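Local coordinates for EmGH1 (Erythrobacter marinus, PDB 5Z87), which is a family 3 glycoside hydrolase that probably cleaves beta-glucosidic linkages, at residues 128-131 / 135-138; 140-145 / 452-457; 399-404 / 603-608. All coordinates share one frame; numbering follows the deposited sequence.

Contact 2 joins two domains, and contacts 1 and 3 adjoin it. Contact 1 closes the first turn of the loop that leaves strand 126-129 of the parallel barrel sheet. Contact 2 links the continuation of that loop to 452-457, in the C-terminal domain, and contact 3 ties the approach to helix 403-416 to the start of helix 607-615. Centres of contacts 1 and 2, and of 2 and 3, lie about 9 Å apart; those of 1 and 3, about 15 Å. Contact 1 is complete before contact 2 opens, whereas the segments of contacts 2 and 3 alternate along the sequence. Contacts 1 and 2 each contribute a residue to the pocket holding dithiothreitol.

Contact 1 of 3, residues 128-131 / 135-138; sequences FEEC and LLAD
The backbone turns back on itself so that E130 O receives L136 N at 2.8 Å in a nearly straight bond (174° at the hydrogen). Beside this bond the CB atoms of E130 and L136 lie 3.9 Å apart, and the two side chains run side by side in the same direction, with L136 CD1 against the aliphatic part of the glutamate. L135 works differently: its CB points away from 128-131, but with CG opposite the backbone N (chi1 167°) and a bend at chi2 the branch CD1 is carried back to 3.7 Å from E129 CB. C131 SG lies on the same methyl, 4.2 Å from L135 CD1.

Strand 126-129 belongs to the parallel sheet of the TIM-barrel-related N-terminal domain; the chain reverses just past its C-terminal end, and beyond the reversal L136 is the centre of an inverse gamma turn. One water links the two segments, donating to E129 OE2 at 2.6 Å and to L136 O at 2.8 Å while accepting from E130 N. The E129 carboxylate is also bound by A95 N and the hydroxyl of S96. The E130 carboxylate leads away into the ligand pocket, where OE1 bonds to Y93 OH and to the bound dithiothreitol, probably a crystallisation additive that may mark the pocket.

Contact 2 of 3, residues 140-145 / 452-457; sequences ATQFPQ and YSPKPF
Q142 and S453 mark the closest backbone approach, 7.1 Å between their CA atoms, of two irregular loops that exchange no hydrogen bonds; the contact is carried by the side chains of Q142, S453 and P454. It joins the loop after strand 126-129 of the TIM-barrel-type N-terminal domain to a loop of the C-terminal domain. Q142 and P454 advance from opposite directions. The proline carbon CD stands over the flat amide of Q142, almost directly above its carbon: P454 CD is 3.2 Å from Q142 CD and 3.1 Å from Q142 OE1, while P454 CG lies 3.7 Å from Q142 NE2. S453 CB flanks the amide oxygen. The glutamine reaches this position through a first torsion that sets CG beside its own backbone N (chi1 -68°) and a further bend at chi2, which folds the amide back toward its own loop.

There Q142 NE2 donates to A140 O at 3.2 Å, the hydrogen lying nearly on the line (170°) although the donor stands above the carbonyl plane, and also to L135 O. Those two bonds fix the turn of the amide; OE1, by contrast, is buried with no polar partner in the model. With an alanine here, the carbonyl oxygens of A140 and L135 would probably lose their common donor, and P454 the flat surface beneath it.

Y452 carries its ring away from the loop pair into the dithiothreitol pocket, its hydroxyl bonded to E541. Q145 is the N-cap of helix 146-150, and F143 packs between helices 155-171 and 403-416. The loop holding P454 runs from strand 436-440 to helix 462-473.

Contact 3 of 3, residues 399-404 / 603-608; sequences LARSTE and PGEQGG
R401 grips E605 side-on in a salt bridge, with NE and NH2 converging on a single oxygen. E605 OE2 is 3.0 Å from R401 NE and 3.0 Å from R401 NH2, and it lies at the edge of the guanidinium, near its plane. The guanidinium and carboxylate planes are 58° apart; both nitrogens come from the same face of the carboxylate, NE on the syn side and close to its plane, NH2 well above it. A weak third bond joins R401 NE to E605 OE1 at 3.1 Å. Q606 NE2 adds another weak one to E605 OE2.

The other oxygen, OE1, accepts Q142 N, and the backbones of E605 and Q142 are hydrogen-bonded as well. E605 CG sits between the backbone N and the carbonyl carbon (chi1 62°), and from there the chain extends toward the arginine. Each partner is presented by a beta turn leading into a helix: type II from L399 to S402, whose serine caps helix 403-416 through H405 N, and type I from G604 to G607, with Q606 as N-cap of helix 607-615.

Gathered donors on a buried carboxylate would be expected to stabilise its ionised form, making this an ionic link between the turns that precede helices 403-416 and 607-615.

Contact 1 of 3, residues 128-131 / 135-138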
ATOM      1  N   PHE A 128      23.438  24.529  10.525  1.00 22.75           N
ATOM      2  CA  PHE A 128      22.791  23.606   9.595  1.00 24.18           C
ATOM      3  C   PHE A 128      21.842  24.375   8.685  1.00 22.23           C
ATOM      4  O   PHE A 128      20.996  25.138   9.167  1.00 20.34           O
ATOM      5  CB  PHE A 128      22.017  22.513  10.345  1.00 19.35           C
ATOM      6  CG  PHE A 128      22.886  21.493  11.024  1.00 18.57           C
ATOM      7  CD1 PHE A 128      23.699  20.651  10.282  1.00 19.87           C
ATOM      8  CD2 PHE A 128      22.866  21.355  12.407  1.00 17.10           C
ATOM      9  CE1 PHE A 128      24.498  19.692  10.897  1.00 16.17           C
ATOM     10  CE2 PHE A 128      23.647  20.395  13.031  1.00 14.72           C
ATOM     11  CZ  PHE A 128      24.485  19.570  12.266  1.00 16.22           C
ATOM     12  N   GLU A 129      21.977  24.175   7.379  1.00 21.48           N
ATOM     13  CA  GLU A 129      21.053  24.762   6.413  1.00 25.79           C
ATOM     14  C   GLU A 129      20.482  23.645   5.544  1.00 27.65           C
ATOM     15  O   GLU A 129      20.867  22.482   5.674  1.00 26.53           O
ATOM     16  CB  GLU A 129      21.746  25.846   5.578  1.00 27.14           C
ATOM     17  CG  GLU A 129      22.308  27.008   6.430  1.00 20.36           C
ATOM     18  CD  GLU A 129      21.233  27.938   6.951  1.00 28.75           C
ATOM     19  OE1 GLU A 129      21.536  28.756   7.848  1.00 27.03           O
ATOM     20  OE2 GLU A 129      20.073  27.857   6.476  1.00 33.50           O
ATOM     21  N   GLU A 130      19.537  23.990   4.672  1.00 27.13           N
ATOM     22  CA  GLU A 130      18.966  23.045   3.716  1.00 27.74           C
ATOM     23  C   GLU A 130      19.616  23.266   2.360  1.00 23.08           C
ATOM     24  O   GLU A 130      19.765  24.408   1.924  1.00 31.47           O
ATOM     25  CB  GLU A 130      17.449  23.207   3.590  1.00 21.53           C
ATOM     26  CG  GLU A 130      16.702  23.113   4.890  1.00 24.32           C
ATOM     27  CD  GLU A 130      16.534  21.681   5.381  1.00 22.15           C
ATOM     28  OE1 GLU A 130      15.952  21.505   6.476  1.00 28.06           O
ATOM     29  OE2 GLU A 130      16.974  20.742   4.679  1.00 21.16           O
ATOM     30  N   CYS A 131      19.997  22.173   1.701  1.00 24.18           N
ATOM     31  CA  CYS A 131      20.692  22.194   0.418  1.00 18.49           C
ATOM     32  C   CYS A 131      20.086  21.185  -0.550  1.00 19.20           C
ATOM     33  O   CYS A 131      20.802  20.454  -1.226  1.00 24.30           O
ATOM     34  CB  CYS A 131      22.174  21.889   0.600  1.00 19.75           C
ATOM     35  SG  CYS A 131      23.082  23.182   1.497  1.00 24.34           S
ATOM     36  N   LEU A 135      21.450  25.913  -2.032  1.00 23.63           N
ATOM     37  CA  LEU A 135      21.302  26.401  -0.669  1.00 26.30           C
ATOM     38  C   LEU A 135      19.978  27.141  -0.494  1.00 27.52           C
ATOM     39  O   LEU A 135      19.675  28.076  -1.236  1.00 26.18           O
ATOM     40  CB  LEU A 135      22.468  27.320  -0.328  1.00 23.36           C
ATOM     41  CG  LEU A 135      22.322  28.158   0.926  1.00 27.27           C
ATOM     42  CD1 LEU A 135      22.381  27.290   2.178  1.00 17.57           C
ATOM     43  CD2 LEU A 135      23.443  29.180   0.891  1.00 27.86           C
ATOM     44  N   LEU A 136      19.185  26.731   0.496  1.00 21.73           N
ATOM     45  CA  LEU A 136      17.946  27.437   0.811  1.00 29.58           C
ATOM     46  C   LEU A 136      18.315  28.700   1.580  1.00 29.45           C
ATOM     47  O   LEU A 136      18.317  28.746   2.814  1.00 27.14           O
ATOM     48  CB  LEU A 136      16.994  26.549   1.601  1.00 27.42           C
ATOM     49  CG  LEU A 136      15.488  26.833   1.573  1.00 26.28           C
ATOM     50  CD1 LEU A 136      14.772  25.897   2.546  1.00 29.88           C
ATOM     51  CD2 LEU A 136      15.108  28.281   1.880  1.00 27.29           C
ATOM     52  N   ALA A 137      18.624  29.752   0.827  1.00 29.16           N
ATOM     53  CA  ALA A 137      18.967  31.031   1.437  1.00 29.73           C
ATOM     54  C   ALA A 137      18.794  32.133   0.406  1.00 29.33           C
ATOM     55  O   ALA A 137      18.913  31.901  -0.800  1.00 25.76           O
ATOM     56  CB  ALA A 137      20.403  31.049   1.985  1.00 25.09           C
ATOM     57  N   ASP A 138      18.529  33.334   0.905  1.00 32.12           N
ATOM     58  CA  ASP A 138      18.292  34.477   0.041  1.00 31.34           C
ATOM     59  C   ASP A 138      19.471  34.700  -0.898  1.00 30.22           C
ATOM     60  O   ASP A 138      20.629  34.731  -0.469  1.00 30.83           O
ATOM     61  CB  ASP A 138      18.042  35.713   0.898  1.00 39.60           C
ATOM     62  CG  ASP A 138      17.256  36.764   0.170  1.00 50.66           C
ATOM     63  OD1 ASP A 138      17.837  37.429  -0.718  1.00 52.16           O
ATOM     64  OD2 ASP A 138      16.051  36.904   0.481  1.00 62.90           O
TER
HETATM   65  O   HOH W   1      18.509  26.718   4.711  1.00 23.35           O

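Contact 2 of 3, residues 140-145 / 452-457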
ATOM      1  N   ALA A 140      20.797  32.681  -3.131  1.00 25.58           N
ATOM      2  CA  ALA A 140      21.597  31.532  -3.554  1.00 21.09           C
ATOM      3  C   ALA A 140      21.065  30.931  -4.859  1.00 23.19           C
ATOM      4  O   ALA A 140      19.884  31.066  -5.191  1.00 20.40           O
ATOM      5  CB  ALA A 140      21.624  30.460  -2.464  1.00 24.13           C
ATOM      6  N   THR A 141      21.962  30.267  -5.600  1.00 18.30           N
ATOM      7  CA  THR A 141      21.623  29.630  -6.872  1.00 25.62           C
ATOM      8  C   THR A 141      20.643  28.474  -6.670  1.00 27.05           C
ATOM      9  O   THR A 141      20.919  27.540  -5.910  1.00 26.57           O
ATOM     10  CB  THR A 141      22.882  29.116  -7.560  1.00 23.26           C
ATOM     11  OG1 THR A 141      23.932  30.075  -7.413  1.00 28.67           O
ATOM     12  CG2 THR A 141      22.622  28.861  -9.048  1.00 25.13           C
ATOM     13  N   GLN A 142      19.516  28.522  -7.382  1.00 27.21           N
ATOM     14  CA  GLN A 142      18.456  27.517  -7.284  1.00 24.44           C
ATOM     15  C   GLN A 142      18.535  26.579  -8.483  1.00 27.65           C
ATOM     16  O   GLN A 142      18.058  26.904  -9.574  1.00 28.28           O
ATOM     17  CB  GLN A 142      17.094  28.192  -7.205  1.00 25.29           C
ATOM     18  CG  GLN A 142      16.904  28.940  -5.911  1.00 27.32           C
ATOM     19  CD  GLN A 142      17.326  28.104  -4.716  1.00 31.18           C
ATOM     20  OE1 GLN A 142      16.623  27.171  -4.328  1.00 28.79           O
ATOM     21  NE2 GLN A 142      18.475  28.437  -4.122  1.00 29.83           N
ATOM     22  N   PHE A 143      19.129  25.412  -8.278  1.00 24.09           N
ATOM     23  CA  PHE A 143      19.229  24.409  -9.324  1.00 24.92           C
ATOM     24  C   PHE A 143      17.876  23.721  -9.546  1.00 21.43           C
ATOM     25  O   PHE A 143      16.901  23.966  -8.821  1.00 19.23           O
ATOM     26  CB  PHE A 143      20.342  23.445  -8.945  1.00 23.18           C
ATOM     27  CG  PHE A 143      21.687  24.100  -8.868  1.00 21.34           C
ATOM     28  CD1 PHE A 143      22.445  24.291 -10.019  1.00 24.39           C
ATOM     29  CD2 PHE A 143      22.190  24.552  -7.653  1.00 23.99           C
ATOM     30  CE1 PHE A 143      23.694  24.911  -9.957  1.00 23.88           C
ATOM     31  CE2 PHE A 143      23.440  25.167  -7.579  1.00 23.04           C
ATOM     32  CZ  PHE A 143      24.192  25.347  -8.728  1.00 19.64           C
ATOM     33  N   PRO A 144      17.745  22.885 -10.585  1.00 21.05           N
ATOM     34  CA  PRO A 144      16.487  22.144 -10.742  1.00 22.20           C
ATOM     35  C   PRO A 144      16.246  21.274  -9.513  1.00 23.35           C
ATOM     36  O   PRO A 144      17.182  20.824  -8.851  1.00 22.57           O
ATOM     37  CB  PRO A 144      16.716  21.298 -12.000  1.00 24.28           C
ATOM     38  CG  PRO A 144      17.800  22.000 -12.751  1.00 22.75           C
ATOM     39  CD  PRO A 144      18.679  22.602 -11.693  1.00 28.90           C
ATOM     40  N   GLN A 145      14.974  21.063  -9.201  1.00 22.22           N
ATOM     41  CA  GLN A 145      14.597  20.233  -8.068  1.00 20.36           C
ATOM     42  C   GLN A 145      15.217  18.837  -8.194  1.00 21.01           C
ATOM     43  O   GLN A 145      15.659  18.416  -9.266  1.00 20.61           O
ATOM     44  CB  GLN A 145      13.071  20.169  -7.966  1.00 20.90           C
ATOM     45  CG  GLN A 145      12.512  19.423  -6.757  1.00 23.50           C
ATOM     46  CD  GLN A 145      13.022  19.971  -5.427  1.00 22.27           C
ATOM     47  OE1 GLN A 145      14.201  19.827  -5.083  1.00 24.32           O
ATOM     48  NE2 GLN A 145      12.125  20.574  -4.664  1.00 18.91           N
ATOM     49  N   TYR A 452      11.648  23.752  -0.458  1.00 24.20           N
ATOM     50  CA  TYR A 452      13.002  23.973   0.042  1.00 27.89           C
ATOM     51  C   TYR A 452      13.769  24.956  -0.849  1.00 23.73           C
ATOM     52  O   TYR A 452      14.937  24.753  -1.175  1.00 23.51           O
ATOM     53  CB  TYR A 452      13.727  22.629   0.212  1.00 20.47           C
ATOM     54  CG  TYR A 452      13.230  21.949   1.473  1.00 28.02           C
ATOM     55  CD1 TYR A 452      12.115  21.111   1.458  1.00 24.57           C
ATOM     56  CD2 TYR A 452      13.831  22.209   2.693  1.00 25.71           C
ATOM     57  CE1 TYR A 452      11.647  20.537   2.629  1.00 26.43           C
ATOM     58  CE2 TYR A 452      13.379  21.641   3.855  1.00 27.65           C
ATOM     59  CZ  TYR A 452      12.290  20.813   3.827  1.00 32.43           C
ATOM     60  OH  TYR A 452      11.855  20.291   5.014  1.00 27.68           O
ATOM     61  N   SER A 453      13.096  26.037  -1.244  1.00 24.66           N
ATOM     62  CA  SER A 453      13.639  27.121  -2.049  1.00 29.33           C
ATOM     63  C   SER A 453      13.402  28.449  -1.343  1.00 28.25           C
ATOM     64  O   SER A 453      12.409  28.605  -0.624  1.00 25.70           O
ATOM     65  CB  SER A 453      12.997  27.175  -3.449  1.00 28.60           C
ATOM     66  OG  SER A 453      13.066  25.931  -4.119  1.00 30.90           O
ATOM     67  N   PRO A 454      14.290  29.425  -1.542  1.00 25.53           N
ATOM     68  CA  PRO A 454      14.093  30.746  -0.921  1.00 24.90           C
ATOM     69  C   PRO A 454      12.931  31.497  -1.559  1.00 29.80           C
ATOM     70  O   PRO A 454      12.788  31.535  -2.784  1.00 30.92           O
ATOM     71  CB  PRO A 454      15.422  31.471  -1.181  1.00 29.62           C
ATOM     72  CG  PRO A 454      16.285  30.534  -1.974  1.00 31.58           C
ATOM     73  CD  PRO A 454      15.424  29.412  -2.470  1.00 22.68           C
ATOM     74  N   LYS A 455      12.107  32.107  -0.715  1.00 27.16           N
ATOM     75  CA  LYS A 455      10.955  32.876  -1.151  1.00 32.46           C
ATOM     76  C   LYS A 455      11.201  34.377  -0.987  1.00 36.02           C
ATOM     77  O   LYS A 455      11.734  34.811   0.039  1.00 37.62           O
ATOM     78  CB  LYS A 455       9.700  32.482  -0.370  1.00 30.95           C
ATOM     79  CG  LYS A 455       9.156  31.112  -0.749  1.00 37.79           C
ATOM     80  CD  LYS A 455       8.233  30.596   0.326  1.00 43.98           C
ATOM     81  CE  LYS A 455       7.456  29.372  -0.136  1.00 51.21           C
ATOM     82  NZ  LYS A 455       6.811  28.666   1.018  1.00 58.10           N
ATOM     83  N   PRO A 456      10.803  35.199  -1.975  1.00 39.37           N
ATOM     84  CA  PRO A 456      10.100  34.752  -3.188  1.00 28.21           C
ATOM     85  C   PRO A 456      11.042  34.147  -4.219  1.00 30.72           C
ATOM     86  O   PRO A 456      12.220  34.512  -4.248  1.00 31.74           O
ATOM     87  CB  PRO A 456       9.467  36.039  -3.718  1.00 40.24           C
ATOM     88  CG  PRO A 456      10.390  37.119  -3.252  1.00 52.94           C
ATOM     89  CD  PRO A 456      10.971  36.663  -1.933  1.00 33.92           C
ATOM     90  N   PHE A 457      10.525  33.232  -5.041  1.00 27.40           N
ATOM     91  CA  PHE A 457      11.346  32.581  -6.054  1.00 26.56           C
ATOM     92  C   PHE A 457      11.962  33.612  -6.981  1.00 25.68           C
ATOM     93  O   PHE A 457      11.319  34.596  -7.350  1.00 35.20           O
ATOM     94  CB  PHE A 457      10.510  31.599  -6.886  1.00 28.99           C
ATOM     95  CG  PHE A 457       9.886  30.485  -6.093  1.00 26.81           C
ATOM     96  CD1 PHE A 457      10.429  30.074  -4.882  1.00 32.32           C
ATOM     97  CD2 PHE A 457       8.758  29.835  -6.571  1.00 27.15           C
ATOM     98  CE1 PHE A 457       9.846  29.040  -4.156  1.00 30.10           C
ATOM     99  CE2 PHE A 457       8.169  28.807  -5.852  1.00 30.29           C
ATOM    100  CZ  PHE A 457       8.717  28.405  -4.644  1.00 26.90           C
TER

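Contact 3 of 3, residues 399-404 / 603-608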
ATOM      1  N   LEU A 399      30.297  34.223  -4.905  1.00 28.83           N
ATOM      2  CA  LEU A 399      29.813  32.905  -5.319  1.00 35.60           C
ATOM      3  C   LEU A 399      28.321  32.902  -5.616  1.00 31.68           C
ATOM      4  O   LEU A 399      27.876  32.247  -6.566  1.00 35.57           O
ATOM      5  CB  LEU A 399      30.101  31.870  -4.237  1.00 29.34           C
ATOM      6  CG  LEU A 399      31.558  31.527  -3.982  1.00 31.68           C
ATOM      7  CD1 LEU A 399      31.646  30.560  -2.814  1.00 28.86           C
ATOM      8  CD2 LEU A 399      32.197  30.942  -5.229  1.00 28.45           C
ATOM      9  N   ALA A 400      27.539  33.604  -4.800  1.00 30.32           N
ATOM     10  CA  ALA A 400      26.090  33.544  -4.891  1.00 29.72           C
ATOM     11  C   ALA A 400      25.597  33.900  -6.292  1.00 38.48           C
ATOM     12  O   ALA A 400      25.780  35.029  -6.761  1.00 32.98           O
ATOM     13  CB  ALA A 400      25.478  34.476  -3.859  1.00 22.44           C
ATOM     14  N   ARG A 401      24.956  32.926  -6.944  1.00 34.27           N
ATOM     15  CA  ARG A 401      24.353  33.109  -8.264  1.00 30.36           C
ATOM     16  C   ARG A 401      25.368  33.668  -9.250  1.00 34.09           C
ATOM     17  O   ARG A 401      25.044  34.473 -10.127  1.00 36.51           O
ATOM     18  CB  ARG A 401      23.103  33.983  -8.189  1.00 28.79           C
ATOM     19  CG  ARG A 401      21.950  33.313  -7.454  1.00 22.78           C
ATOM     20  CD  ARG A 401      20.647  34.050  -7.703  1.00 29.21           C
ATOM     21  NE  ARG A 401      20.231  33.913  -9.088  1.00 30.22           N
ATOM     22  CZ  ARG A 401      19.665  34.877  -9.803  1.00 37.02           C
ATOM     23  NH1 ARG A 401      19.462  36.075  -9.270  1.00 32.07           N
ATOM     24  NH2 ARG A 401      19.321  34.644 -11.064  1.00 31.74           N
ATOM     25  N   SER A 402      26.613  33.226  -9.094  1.00 34.79           N
ATOM     26  CA  SER A 402      27.680  33.627  -9.991  1.00 32.51           C
ATOM     27  C   SER A 402      27.355  33.186 -11.414  1.00 36.14           C
ATOM     28  O   SER A 402      26.491  32.338 -11.650  1.00 35.82           O
ATOM     29  CB  SER A 402      28.995  33.009  -9.547  1.00 25.12           C
ATOM     30  OG  SER A 402      28.997  31.619  -9.835  1.00 33.33           O
ATOM     31  N   THR A 403      28.066  33.770 -12.377  1.00 33.36           N
ATOM     32  CA  THR A 403      27.783  33.446 -13.769  1.00 37.15           C
ATOM     33  C   THR A 403      28.054  31.972 -14.046  1.00 33.52           C
ATOM     34  O   THR A 403      27.283  31.311 -14.752  1.00 32.06           O
ATOM     35  CB  THR A 403      28.596  34.358 -14.690  1.00 37.12           C
ATOM     36  OG1 THR A 403      27.994  35.660 -14.691  1.00 41.35           O
ATOM     37  CG2 THR A 403      28.620  33.825 -16.123  1.00 26.89           C
ATOM     38  N   GLU A 404      29.115  31.427 -13.454  1.00 27.98           N
ATOM     39  CA  GLU A 404      29.390  30.005 -13.613  1.00 32.23           C
ATOM     40  C   GLU A 404      28.299  29.144 -12.969  1.00 37.82           C
ATOM     41  O   GLU A 404      27.908  28.108 -13.525  1.00 31.77           O
ATOM     42  CB  GLU A 404      30.762  29.680 -13.030  1.00 28.18           C
ATOM     43  CG  GLU A 404      30.999  28.224 -12.728  1.00 41.06           C
ATOM     44  CD  GLU A 404      32.364  27.981 -12.103  1.00 47.55           C
ATOM     45  OE1 GLU A 404      33.305  28.755 -12.398  1.00 57.68           O
ATOM     46  OE2 GLU A 404      32.492  27.020 -11.311  1.00 52.08           O
ATOM     47  N   PRO A 603      12.328  23.124 -13.147  1.00 24.72           N
ATOM     48  CA  PRO A 603      13.591  23.146 -13.894  1.00 25.04           C
ATOM     49  C   PRO A 603      14.614  24.163 -13.387  1.00 25.19           C
ATOM     50  O   PRO A 603      15.605  24.442 -14.068  1.00 25.70           O
ATOM     51  CB  PRO A 603      13.125  23.462 -15.321  1.00 20.64           C
ATOM     52  CG  PRO A 603      11.913  24.287 -15.123  1.00 22.89           C
ATOM     53  CD  PRO A 603      11.252  23.833 -13.859  1.00 19.22           C
ATOM     54  N   GLY A 604      14.428  24.688 -12.185  1.00 24.85           N
ATOM     55  CA  GLY A 604      15.448  25.549 -11.618  1.00 30.21           C
ATOM     56  C   GLY A 604      15.340  26.975 -12.129  1.00 32.15           C
ATOM     57  O   GLY A 604      14.418  27.341 -12.855  1.00 25.81           O
ATOM     58  N   GLU A 605      16.318  27.804 -11.740  1.00 26.35           N
ATOM     59  CA  GLU A 605      16.155  29.238 -11.941  1.00 24.71           C
ATOM     60  C   GLU A 605      16.466  29.671 -13.370  1.00 23.35           C
ATOM     61  O   GLU A 605      16.000  30.729 -13.799  1.00 23.79           O
ATOM     62  CB  GLU A 605      17.011  30.011 -10.936  1.00 24.79           C
ATOM     63  CG  GLU A 605      18.496  29.776 -11.063  1.00 22.67           C
ATOM     64  CD  GLU A 605      19.302  30.880 -10.400  1.00 35.44           C
ATOM     65  OE1 GLU A 605      19.295  30.967  -9.147  1.00 32.32           O
ATOM     66  OE2 GLU A 605      19.924  31.676 -11.138  1.00 37.68           O
ATOM     67  N   GLN A 606      17.215  28.871 -14.118  1.00 23.48           N
ATOM     68  CA  GLN A 606      17.432  29.097 -15.538  1.00 29.00           C
ATOM     69  C   GLN A 606      16.486  28.266 -16.409  1.00 30.89           C
ATOM     70  O   GLN A 606      16.720  28.135 -17.614  1.00 34.91           O
ATOM     71  CB  GLN A 606      18.891  28.799 -15.895  1.00 23.17           C
ATOM     72  CG  GLN A 606      19.890  29.746 -15.227  1.00 30.48           C
ATOM     73  CD  GLN A 606      19.572  31.226 -15.470  1.00 34.15           C
ATOM     74  OE1 GLN A 606      19.449  31.662 -16.613  1.00 31.18           O
ATOM     75  NE2 GLN A 606      19.434  32.000 -14.387  1.00 27.26           N
ATOM     76  N   GLY A 607      15.413  27.725 -15.829  1.00 24.95           N
ATOM     77  CA  GLY A 607      14.611  26.743 -16.547  1.00 27.53           C
ATOM     78  C   GLY A 607      13.922  27.305 -17.778  1.00 26.39           C
ATOM     79  O   GLY A 607      13.826  26.629 -18.807  1.00 27.01           O
ATOM     80  N   GLY A 608      13.435  28.542 -17.692  1.00 30.04           N
ATOM     81  CA  GLY A 608      12.747  29.145 -18.822  1.00 30.87           C
ATOM     82  C   GLY A 608      13.590  29.172 -20.081  1.00 27.84           C
ATOM     83  O   GLY A 608      13.077  28.963 -21.184  1.00 27.26           O
TER